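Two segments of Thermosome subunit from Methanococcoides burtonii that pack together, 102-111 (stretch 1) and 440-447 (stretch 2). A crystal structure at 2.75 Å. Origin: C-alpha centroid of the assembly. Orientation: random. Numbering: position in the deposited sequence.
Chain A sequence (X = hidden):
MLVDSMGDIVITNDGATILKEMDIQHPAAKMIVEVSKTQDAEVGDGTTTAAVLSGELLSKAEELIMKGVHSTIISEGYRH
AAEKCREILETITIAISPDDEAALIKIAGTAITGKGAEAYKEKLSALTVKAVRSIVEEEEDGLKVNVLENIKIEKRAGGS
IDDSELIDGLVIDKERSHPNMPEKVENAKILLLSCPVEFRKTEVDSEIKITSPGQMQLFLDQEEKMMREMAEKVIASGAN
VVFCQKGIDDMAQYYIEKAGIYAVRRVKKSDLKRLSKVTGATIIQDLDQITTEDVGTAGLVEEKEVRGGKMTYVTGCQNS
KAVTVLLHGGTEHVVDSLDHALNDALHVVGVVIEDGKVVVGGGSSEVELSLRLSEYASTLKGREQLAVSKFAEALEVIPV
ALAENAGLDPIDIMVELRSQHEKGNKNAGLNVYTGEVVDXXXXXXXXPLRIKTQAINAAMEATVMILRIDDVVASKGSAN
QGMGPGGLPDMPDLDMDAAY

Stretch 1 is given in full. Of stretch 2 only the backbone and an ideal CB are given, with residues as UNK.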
# COMPACT_ATOMS: atom_id res chain seq x y z
N ALA A 102 -16.12 4.92 -9.29
CA ALA A 102 -16.98 3.82 -8.88
C ALA A 102 -16.18 2.52 -8.76
O ALA A 102 -16.45 1.69 -7.89
CB ALA A 102 -18.13 3.66 -9.85
N ALA A 103 -15.19 2.36 -9.64
CA ALA A 103 -14.39 1.15 -9.66
C ALA A 103 -13.35 1.18 -8.55
O ALA A 103 -13.04 0.14 -7.95
CB ALA A 103 -13.72 0.96 -11.01
N LEU A 104 -12.79 2.36 -8.30
CA LEU A 104 -11.87 2.55 -7.18
C LEU A 104 -12.58 2.26 -5.85
O LEU A 104 -12.01 1.62 -4.97
CB LEU A 104 -11.31 3.96 -7.16
CG LEU A 104 -10.26 4.31 -8.20
CD1 LEU A 104 -10.01 5.82 -8.21
CD2 LEU A 104 -9.00 3.53 -7.93
N ILE A 105 -13.81 2.74 -5.72
CA ILE A 105 -14.62 2.46 -4.55
C ILE A 105 -14.97 0.98 -4.43
O ILE A 105 -15.06 0.44 -3.32
CB ILE A 105 -15.90 3.27 -4.57
CG1 ILE A 105 -15.59 4.68 -4.09
CG2 ILE A 105 -16.95 2.61 -3.70
CD1 ILE A 105 -16.78 5.42 -3.57
N LYS A 106 -15.16 0.33 -5.57
CA LYS A 106 -15.38 -1.12 -5.60
C LYS A 106 -14.10 -1.86 -5.19
O LYS A 106 -14.16 -2.81 -4.40
CB LYS A 106 -15.80 -1.57 -7.00
CG LYS A 106 -16.53 -2.91 -7.05
CD LYS A 106 -16.40 -3.53 -8.44
CE LYS A 106 -17.73 -4.01 -8.99
NZ LYS A 106 -18.27 -5.17 -8.25
N ILE A 107 -12.96 -1.42 -5.71
CA ILE A 107 -11.67 -2.00 -5.36
C ILE A 107 -11.41 -1.88 -3.85
O ILE A 107 -11.18 -2.89 -3.18
CB ILE A 107 -10.53 -1.39 -6.20
CG1 ILE A 107 -10.57 -1.98 -7.61
CG2 ILE A 107 -9.15 -1.64 -5.59
CD1 ILE A 107 -9.54 -1.40 -8.54
N ALA A 108 -11.46 -0.66 -3.32
CA ALA A 108 -11.29 -0.44 -1.89
C ALA A 108 -12.24 -1.30 -1.04
O ALA A 108 -11.84 -1.83 -0.01
CB ALA A 108 -11.48 1.05 -1.54
N GLY A 109 -13.48 -1.44 -1.49
CA GLY A 109 -14.44 -2.31 -0.83
C GLY A 109 -13.89 -3.70 -0.53
O GLY A 109 -14.17 -4.27 0.53
N THR A 110 -13.09 -4.25 -1.43
CA THR A 110 -12.59 -5.61 -1.27
C THR A 110 -11.70 -5.79 -0.03
O THR A 110 -11.55 -6.90 0.48
CB THR A 110 -11.81 -6.11 -2.51
OG1 THR A 110 -10.52 -5.47 -2.57
CG2 THR A 110 -12.60 -5.85 -3.79
N ALA A 111 -11.11 -4.70 0.45
CA ALA A 111 -10.19 -4.79 1.60
C ALA A 111 -10.90 -4.60 2.94
O ALA A 111 -10.28 -4.71 4.01
CB ALA A 111 -9.02 -3.80 1.45
N UNK A 440 -16.22 -12.85 -11.82
CA UNK A 440 -15.48 -12.54 -10.60
C UNK A 440 -15.35 -11.04 -10.34
O UNK A 440 -15.09 -10.62 -9.21
CB UNK A 440 -14.09 -13.17 -10.67
N UNK A 441 -15.51 -10.23 -11.39
CA UNK A 441 -15.58 -8.79 -11.23
C UNK A 441 -16.91 -8.40 -10.56
O UNK A 441 -16.92 -7.74 -9.53
CB UNK A 441 -15.43 -8.09 -12.58
N UNK A 442 -18.03 -8.80 -11.14
CA UNK A 442 -19.33 -8.58 -10.51
C UNK A 442 -19.33 -9.04 -9.05
O UNK A 442 -20.13 -8.56 -8.25
CB UNK A 442 -20.42 -9.31 -11.29
N UNK A 443 -18.43 -9.97 -8.72
CA UNK A 443 -18.40 -10.57 -7.39
C UNK A 443 -17.25 -10.13 -6.49
O UNK A 443 -16.92 -10.79 -5.50
CB UNK A 443 -18.35 -12.09 -7.54
N UNK A 444 -16.64 -9.00 -6.85
CA UNK A 444 -15.68 -8.32 -5.99
C UNK A 444 -14.51 -9.20 -5.54
O UNK A 444 -14.07 -9.16 -4.39
CB UNK A 444 -16.41 -7.78 -4.76
N UNK A 445 -14.01 -10.01 -6.47
CA UNK A 445 -12.80 -10.76 -6.20
C UNK A 445 -11.69 -10.24 -7.09
O UNK A 445 -11.39 -10.83 -8.13
CB UNK A 445 -13.02 -12.26 -6.42
N UNK A 446 -11.08 -9.13 -6.67
CA UNK A 446 -10.02 -8.48 -7.44
C UNK A 446 -8.62 -8.80 -6.92
O UNK A 446 -8.40 -8.90 -5.71
CB UNK A 446 -10.23 -6.96 -7.43
N UNK A 447 -7.67 -8.96 -7.84
CA UNK A 447 -6.27 -9.15 -7.49
C UNK A 447 -5.41 -8.16 -8.29
O UNK A 447 -5.68 -7.89 -9.46
CB UNK A 447 -5.84 -10.59 -7.76

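Stretch 1 is helical at Ala 102 already, continuing a helix that begins earlier in the chain. Its side facing stretch 2 carries Ala 103, Lys 106, Ile 107 and Thr 110. The Lys 106 side chain reaches furthest, and its ammonium group needs acceptors.

Position 440 lies out of reach of stretch 1. No part of the helix comes within 5.5 Å of its CB, so this contact sets no demand and many residues would do. The deposited residue is Met 440. Its backbone O accepts a hydrogen bond from the N of position 445 at 3.0 Å.

At position 441, CA-to-CB points sideways. The CB itself touches nothing of stretch 1, but a long side chain could reach the Lys 106 methylene groups and the methyl of Ala 103. A broad aromatic or a long aliphatic chain would suit. The residue is Trp 441, with chi1 t. The end of its indole comes nearer to stretch 1 and meets Ala 103. Lys 106 CD lies over one face, 4.1 Å from the centroid of the six-membered ring, a CH-pi contact. Lys 106 NZ sits 4.8 Å from the centroid of the five-membered ring, in cation-pi geometry. Ala 103 CB is at the ring edge, 4.3 Å from Trp 441 CZ2. The backbone contributes as well: Lys 106 NZ donates to Trp 441 O at 3.2 Å. That same carbonyl accepts from the N of position 444 at 3.0 Å, within a type I turn running from 441 to 444.

Position 442 points away from stretch 1, with open space around its CB. A polar or charged residue would fit, among others. It is Glu 442. The end of its side chain comes nearer, but Glu 442 OE1 stays 5.4 Å from Lys 106 NZ.

Position 443 also points away. Its phi/psi of -108/18 suits the third residue of the turn, where Asn, Asp or Ser are common. It is Asn 443, which makes no contact with the helix.

Position 444 has a left-handed backbone, phi/psi 56/41. Gly, Asn and Asp tolerate this best. The ideal CB lies 4.7 Å from Lys 106 NZ and 4.4 Å from Thr 110 CG2. The nearby positive charge favors an acid, though Asn could also accept a hydrogen bond. The residue is Asp 444, with chi1 m. Its OD1 forms a salt bridge and a very short hydrogen bond with Lys 106 NZ, at 2.4 Å. Thr 110 CG2 packs 4.3 Å from Asp 444 CB.

Position 445 points away, so stretch 1 places little restriction on it. It is Val 445, out of contact.

Position 446 begins a strand and points toward stretch 1. Its ideal CB is 4.5 Å from Thr 110 CG2 and 5.0 Å from Ile 107 CG1. This apolar surface suits Val, Ile, Leu or Met. The residue is Ile 446. Its CG1 approaches Thr 110 CG2 to 3.8 Å.

Position 447 points away again, as expected for alternation along a strand. A polar or charged side chain is one good choice. It is Glu 447, whose OE1 is hydrogen-bonded elsewhere in the structure.

Stretch 2, residues 440-447: MWENDVIE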
# COMPACT_ATOMS: atom_id res chain seq x y z
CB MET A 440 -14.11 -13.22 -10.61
CG MET A 440 -14.17 -14.74 -10.43
SD MET A 440 -14.47 -15.31 -8.76
CE MET A 440 -16.24 -15.47 -8.74
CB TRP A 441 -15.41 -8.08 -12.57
CG TRP A 441 -15.59 -6.58 -12.46
CD1 TRP A 441 -16.72 -5.87 -12.74
CD2 TRP A 441 -14.62 -5.62 -12.01
NE1 TRP A 441 -16.51 -4.53 -12.51
CE2 TRP A 441 -15.23 -4.36 -12.05
CE3 TRP A 441 -13.29 -5.72 -11.57
CZ2 TRP A 441 -14.56 -3.19 -11.68
CZ3 TRP A 441 -12.63 -4.57 -11.20
CH2 TRP A 441 -13.26 -3.32 -11.26
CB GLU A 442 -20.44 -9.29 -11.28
CG GLU A 442 -20.78 -8.65 -12.61
CD GLU A 442 -21.12 -7.18 -12.45
OE1 GLU A 442 -20.40 -6.35 -13.04
OE2 GLU A 442 -22.09 -6.87 -11.72
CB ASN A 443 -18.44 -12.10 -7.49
CG ASN A 443 -19.86 -12.65 -7.47
OD1 ASN A 443 -20.48 -12.75 -6.41
ND2 ASN A 443 -20.37 -13.01 -8.65
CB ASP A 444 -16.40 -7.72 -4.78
CG ASP A 444 -17.51 -6.75 -5.19
OD1 ASP A 444 -17.32 -6.04 -6.21
OD2 ASP A 444 -18.55 -6.70 -4.51
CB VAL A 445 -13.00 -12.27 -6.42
CG1 VAL A 445 -11.79 -13.02 -5.93
CG2 VAL A 445 -14.25 -12.76 -5.69
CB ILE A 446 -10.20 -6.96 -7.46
CG1 ILE A 446 -11.68 -6.60 -7.40
CG2 ILE A 446 -9.59 -6.36 -8.70
CD1 ILE A 446 -12.42 -6.93 -8.66
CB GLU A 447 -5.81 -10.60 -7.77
CG GLU A 447 -6.42 -11.67 -6.85
CD GLU A 447 -6.15 -13.09 -7.35
OE1 GLU A 447 -5.68 -13.27 -8.49
OE2 GLU A 447 -6.41 -14.05 -6.59
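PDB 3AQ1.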